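Local atomic coordinates of AvrPib protein (Magnaporthe oryzae, PDB entry 5Z1V), a protein that is of unknown biochemical function but is a MAX effector of the rice blast fungus, probably secreted, with avirulence activity. Residues V15-K20 with P54-S59; R35-R40 with F44-S49. One frame throughout, in Å; residues are numbered along the deposited sequence.

Contact 1. Residues V15-K20 with P54-S59; sequences VTILKK and PSISGS
The pyrrolidine ring of P54, the one ring at this contact, turns its CB-CG side to V15: both valine methyls reach P54 CB, and CG1 also reaches P54 CG. V15 CG1 lies 3.7 Å from P54 CB and 4.0 Å from P54 CG, while V15 CG2 is 4.0 Å from P54 CB. The two side chains slide past one another in opposite directions, so they overlap along their flanks. V15 has CG1 opposite the backbone N (chi1 180°) and CG2 beside that N, which leaves both branches available to the proline.

Two residues on, I17 and I56 bring their terminal methyls together, with I17 CD1 4.2 Å from I56 CD1. The side chain of I56 is stretched out (chi2 170°).

The pairs join strand 13-19 of one antiparallel sheet to strand 54-56 of the other, the two layers of the beta sandwich of MAX effectors. V63 touches V15, P54 and I56, V48 also packs on V15, and Y61 touches I17. Every side-chain contact between the segments is aliphatic, and together they bury only 137 Å². The joint therefore rests on van der Waals packing, consistent with exclusion of water from the buried V15 and I17, without the directional bonds that link strands within each sheet.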
loop_
_atom_site.group_PDB
_atom_site.type_symbol
_atom_site.label_atom_id
_atom_site.label_comp_id
_atom_site.label_asym_id
_atom_site.label_seq_id
_atom_site.Cartn_x
_atom_site.Cartn_y
_atom_site.Cartn_z
ATOM N N VAL A 15 -3.587 -3.522 0.163
ATOM C CA VAL A 15 -2.246 -3.431 0.721
ATOM C C VAL A 15 -2.366 -3.211 2.216
ATOM O O VAL A 15 -2.988 -2.241 2.652
ATOM C CB VAL A 15 -1.448 -2.292 0.087
ATOM C CG1 VAL A 15 -0.064 -2.237 0.709
ATOM C CG2 VAL A 15 -1.375 -2.489 -1.443
ATOM N N THR A 16 -1.728 -4.070 2.998
ATOM C CA THR A 16 -1.728 -3.895 4.441
ATOM C C THR A 16 -0.488 -3.120 4.855
ATOM O O THR A 16 0.622 -3.424 4.409
ATOM C CB THR A 16 -1.795 -5.242 5.152
ATOM O OG1 THR A 16 -3.033 -5.858 4.799
ATOM C CG2 THR A 16 -1.729 -5.071 6.692
ATOM N N ILE A 17 -0.698 -2.089 5.664
ATOM C CA ILE A 17 0.367 -1.237 6.169
ATOM C C ILE A 17 0.690 -1.692 7.578
ATOM O O ILE A 17 -0.210 -1.754 8.440
ATOM C CB ILE A 17 -0.033 0.248 6.141
ATOM C CG1 ILE A 17 -0.303 0.672 4.689
ATOM C CG2 ILE A 17 1.105 1.106 6.691
ATOM C CD1 ILE A 17 -0.471 2.177 4.510
ATOM N N LEU A 18 1.973 -2.009 7.793
ATOM C CA LEU A 18 2.499 -2.623 9.000
ATOM C C LEU A 18 3.435 -1.658 9.704
ATOM O O LEU A 18 4.232 -0.961 9.067
ATOM C CB LEU A 18 3.294 -3.897 8.676
ATOM C CG LEU A 18 2.587 -4.980 7.888
ATOM C CD1 LEU A 18 3.606 -5.988 7.435
ATOM C CD2 LEU A 18 1.499 -5.622 8.761
ATOM N N LYS A 19 3.352 -1.646 11.025
ATOM C CA LYS A 19 4.272 -0.892 11.861
ATOM C C LYS A 19 4.957 -1.922 12.743
ATOM O O LYS A 19 4.292 -2.596 13.539
ATOM C CB LYS A 19 3.511 0.153 12.672
ATOM C CG LYS A 19 4.398 1.072 13.459
ATOM C CD LYS A 19 3.549 2.210 14.029
ATOM C CE LYS A 19 2.631 1.696 15.110
ATOM N NZ LYS A 19 3.419 1.279 16.292
ATOM N N LYS A 20 6.270 -2.090 12.565
ATOM C CA LYS A 20 6.998 -3.174 13.225
ATOM C C LYS A 20 6.335 -4.532 12.969
ATOM O O LYS A 20 6.191 -5.358 13.876
ATOM C CB LYS A 20 7.118 -2.897 14.719
ATOM C CG LYS A 20 7.972 -1.695 15.073
ATOM C CD LYS A 20 8.286 -1.707 16.569
ATOM C CE LYS A 20 9.512 -0.867 16.901
ATOM N NZ LYS A 20 10.146 -0.279 15.689
ATOM N N PRO A 54 3.587 -4.919 -3.058
ATOM C CA PRO A 54 3.586 -3.503 -2.706
ATOM C C PRO A 54 4.920 -3.038 -2.135
ATOM O O PRO A 54 5.742 -3.822 -1.650
ATOM C CB PRO A 54 2.486 -3.432 -1.638
ATOM C CG PRO A 54 2.639 -4.744 -0.915
ATOM C CD PRO A 54 2.988 -5.755 -2.002
ATOM N N SER A 55 5.103 -1.723 -2.196
ATOM C CA SER A 55 6.201 -1.026 -1.544
ATOM C C SER A 55 5.668 0.290 -0.990
ATOM O O SER A 55 4.604 0.774 -1.390
ATOM C CB SER A 55 7.364 -0.803 -2.512
ATOM O OG SER A 55 6.912 -0.133 -3.670
ATOM N N ILE A 56 6.395 0.863 -0.036
ATOM C CA ILE A 56 5.983 2.127 0.548
ATOM C C ILE A 56 7.235 2.966 0.748
ATOM O O ILE A 56 8.327 2.443 0.992
ATOM C CB ILE A 56 5.171 1.926 1.862
ATOM C CG1 ILE A 56 4.561 3.238 2.362
ATOM C CG2 ILE A 56 6.013 1.255 2.950
ATOM C CD1 ILE A 56 3.548 3.033 3.537
ATOM N N SER A 57 7.083 4.269 0.560
ATOM C CA SER A 57 8.121 5.224 0.902
ATOM C C SER A 57 8.281 5.331 2.418
ATOM O O SER A 57 7.498 4.791 3.202
ATOM C CB SER A 57 7.780 6.586 0.310
ATOM O OG SER A 57 6.558 7.079 0.857
ATOM N N GLY A 58 9.316 6.062 2.836
ATOM C CA GLY A 58 9.550 6.287 4.250
ATOM C C GLY A 58 10.132 5.079 4.960
ATOM O O GLY A 58 10.469 4.053 4.363
ATOM N N SER A 59 10.258 5.214 6.280
ATOM C CA SER A 59 10.812 4.145 7.098
ATOM C C SER A 59 9.930 3.728 8.268
ATOM O O SER A 59 10.244 2.725 8.917
ATOM C CB SER A 59 12.201 4.547 7.624
ATOM O OG SER A 59 12.143 5.735 8.391
#

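Contact 2. Residues R35-R40 with F44-S49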
loop_
_atom_site.group_PDB
_atom_site.type_symbol
_atom_site.label_atom_id
_atom_site.label_comp_id
_atom_site.label_asym_id
_atom_site.label_seq_id
_atom_site.Cartn_x
_atom_site.Cartn_y
_atom_site.Cartn_z
ATOM N N ARG A 35 0.087 5.422 -5.406
ATOM C CA ARG A 35 -0.871 6.369 -4.853
ATOM C C ARG A 35 -0.302 6.988 -3.582
ATOM O O ARG A 35 0.460 6.354 -2.862
ATOM C CB ARG A 35 -2.215 5.688 -4.558
ATOM C CG ARG A 35 -2.960 5.237 -5.805
ATOM C CD ARG A 35 -3.310 6.417 -6.719
ATOM N NE ARG A 35 -4.122 5.977 -7.856
ATOM C CZ ARG A 35 -3.644 5.687 -9.065
ATOM N NH1 ARG A 35 -2.351 5.803 -9.328
ATOM N NH2 ARG A 35 -4.467 5.285 -10.030
ATOM N N GLU A 36 -0.694 8.234 -3.305
ATOM C CA GLU A 36 -0.321 8.944 -2.080
ATOM C C GLU A 36 -1.353 8.715 -0.977
ATOM O O GLU A 36 -2.559 8.745 -1.220
ATOM C CB GLU A 36 -0.224 10.447 -2.362
ATOM C CG GLU A 36 0.630 11.254 -1.396
ATOM C CD GLU A 36 2.116 10.999 -1.583
ATOM O OE1 GLU A 36 2.887 11.301 -0.651
ATOM O OE2 GLU A 36 2.507 10.498 -2.663
ATOM N N PHE A 37 -0.872 8.538 0.247
ATOM C CA PHE A 37 -1.729 8.440 1.417
ATOM C C PHE A 37 -1.142 9.253 2.551
ATOM O O PHE A 37 0.078 9.309 2.723
ATOM C CB PHE A 37 -1.905 6.989 1.882
ATOM C CG PHE A 37 -2.579 6.141 0.880
ATOM C CD1 PHE A 37 -3.952 6.062 0.842
ATOM C CD2 PHE A 37 -1.836 5.450 -0.058
ATOM C CE1 PHE A 37 -4.591 5.300 -0.133
ATOM C CE2 PHE A 37 -2.449 4.686 -1.013
ATOM C CZ PHE A 37 -3.840 4.609 -1.053
ATOM N N ASN A 38 -2.020 9.858 3.346
ATOM C CA ASN A 38 -1.648 10.473 4.608
ATOM C C ASN A 38 -1.920 9.452 5.716
ATOM O O ASN A 38 -3.074 9.091 5.972
ATOM C CB ASN A 38 -2.469 11.748 4.814
ATOM C CG ASN A 38 -2.056 12.534 6.043
ATOM O OD1 ASN A 38 -1.953 11.990 7.139
ATOM N ND2 ASN A 38 -1.863 13.835 5.870
ATOM N N ILE A 39 -0.873 8.977 6.368
ATOM C CA ILE A 39 -1.024 8.025 7.459
ATOM C C ILE A 39 -0.558 8.727 8.716
ATOM O O ILE A 39 0.610 9.123 8.808
ATOM C CB ILE A 39 -0.234 6.731 7.224
ATOM C CG1 ILE A 39 -0.521 6.126 5.839
ATOM C CG2 ILE A 39 -0.574 5.730 8.324
ATOM C CD1 ILE A 39 -1.952 5.767 5.601
ATOM N N ARG A 40 -1.490 8.916 9.660
ATOM C CA ARG A 40 -1.227 9.553 10.956
ATOM C C ARG A 40 -0.463 10.870 10.802
ATOM O O ARG A 40 0.409 11.204 11.608
ATOM C CB ARG A 40 -0.496 8.599 11.914
ATOM C CG ARG A 40 -1.162 7.222 12.091
ATOM C CD ARG A 40 -2.579 7.312 12.694
ATOM N NE ARG A 40 -3.192 5.986 12.882
ATOM C CZ ARG A 40 -3.166 5.322 14.029
ATOM N NH1 ARG A 40 -2.571 5.860 15.086
ATOM N NH2 ARG A 40 -3.725 4.129 14.121
ATOM N N PHE A 44 2.879 9.321 2.420
ATOM C CA PHE A 44 3.565 8.133 1.939
ATOM C C PHE A 44 3.095 7.807 0.534
ATOM O O PHE A 44 1.917 7.958 0.221
ATOM C CB PHE A 44 3.276 6.934 2.834
ATOM C CG PHE A 44 3.753 7.115 4.224
ATOM C CD1 PHE A 44 2.929 7.679 5.181
ATOM C CD2 PHE A 44 5.035 6.726 4.576
ATOM C CE1 PHE A 44 3.369 7.853 6.476
ATOM C CE2 PHE A 44 5.484 6.890 5.874
ATOM C CZ PHE A 44 4.648 7.460 6.827
ATOM N N THR A 45 4.007 7.363 -0.306
ATOM C CA THR A 45 3.650 6.777 -1.598
ATOM C C THR A 45 3.602 5.265 -1.433
ATOM O O THR A 45 4.565 4.671 -0.947
ATOM C CB THR A 45 4.663 7.137 -2.690
ATOM O OG1 THR A 45 4.829 8.561 -2.758
ATOM C CG2 THR A 45 4.184 6.628 -4.043
ATOM N N VAL A 46 2.479 4.648 -1.807
ATOM C CA VAL A 46 2.339 3.195 -1.841
ATOM C C VAL A 46 2.266 2.763 -3.299
ATOM O O VAL A 46 1.414 3.247 -4.051
ATOM C CB VAL A 46 1.087 2.713 -1.082
ATOM C CG1 VAL A 46 0.931 1.182 -1.253
ATOM C CG2 VAL A 46 1.181 3.104 0.393
ATOM N N SER A 47 3.140 1.850 -3.693
ATOM C CA SER A 47 3.197 1.375 -5.070
ATOM C C SER A 47 2.905 -0.114 -5.101
ATOM O O SER A 47 3.324 -0.845 -4.204
ATOM C CB SER A 47 4.587 1.636 -5.683
ATOM O OG SER A 47 4.951 2.996 -5.545
ATOM N N VAL A 48 2.173 -0.571 -6.111
ATOM C CA VAL A 48 1.972 -1.998 -6.345
ATOM C C VAL A 48 2.578 -2.332 -7.701
ATOM O O VAL A 48 2.249 -1.693 -8.713
ATOM C CB VAL A 48 0.490 -2.401 -6.300
ATOM C CG1 VAL A 48 0.360 -3.898 -6.525
ATOM C CG2 VAL A 48 -0.123 -2.004 -4.948
ATOM N N SER A 49 3.502 -3.299 -7.709
ATOM C CA SER A 49 4.160 -3.714 -8.936
ATOM C C SER A 49 3.225 -4.571 -9.781
ATOM O O SER A 49 2.159 -4.998 -9.335
ATOM C CB SER A 49 5.441 -4.486 -8.618
ATOM O OG SER A 49 6.335 -3.695 -7.856
#
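F44, V46 and F37 carry this beta hairpin contact, and all three side chains stand on one face of the strand pair. F44 gives up the most surface. The side chains of F44 and I39 cross at about a right angle: the CD1-CE1 side of the ring lies against the aliphatic branch, with F44 CD1 3.8 Å from I39 CG1. The carbonyl O of I39 sits at the same ring's edge, in its plane, 3.8 Å from F44 CE1. Beyond the hairpin, the F44 ring meets that of Y61 with planes about 60° apart.

V46 supplies CG2 to the F37 ring, 3.8 Å from F37 CD2, and its CB approaches F37 CE2. CG1 is opposite the backbone N (chi1 175°), which puts CG2 beside that N and against the ring. V27 and V29 of the other sheet pack on F37 and V15 on V46, so this face looks into the sandwich; I56, the neighbour within the sheet, also touches V46.

The backbones are antiparallel. F37 and F44 form one hydrogen-bonded pair, with F37 N to F44 O and F44 N to F37 O both 2.8 Å; R35 and V46 form the next. E36 and T45, the non-hydrogen-bonded pair between them, face the other way, where a bend in the glutamate chain (chi2 73°) brings OE2 to 3.0 Å from T45 OG1. R35, which starts on the F37 side but is exposed, forms a salt bridge from NH2 to E33 OE1.

The hairpin thus divides its chemistry: four backbone bonds fix the register, F37, F44 and V46 line the inner face with the exposed R35 at its border, and the polar carboxylate and hydroxyl stay on the outer one.

Both contacts supply the hydrophobic core, but they work in different directions. Contact 2 lies within one sheet and combines backbone hydrogen bonding with side-chain packing, burying 361 Å²; contact 1 passes between the two sheets and is wholly apolar. Contact 2 also has an outer polar face, whereas in contact 1 V15 and I17 are buried, P54 and I56 only partly. Strands 42-48 and 54-56 are neighbours in the same sheet, so the two contacts adjoin: S55 N is 2.8 Å from S47 O, and S57 OG probably bonds to T45 N. The two contacts therefore share one interior.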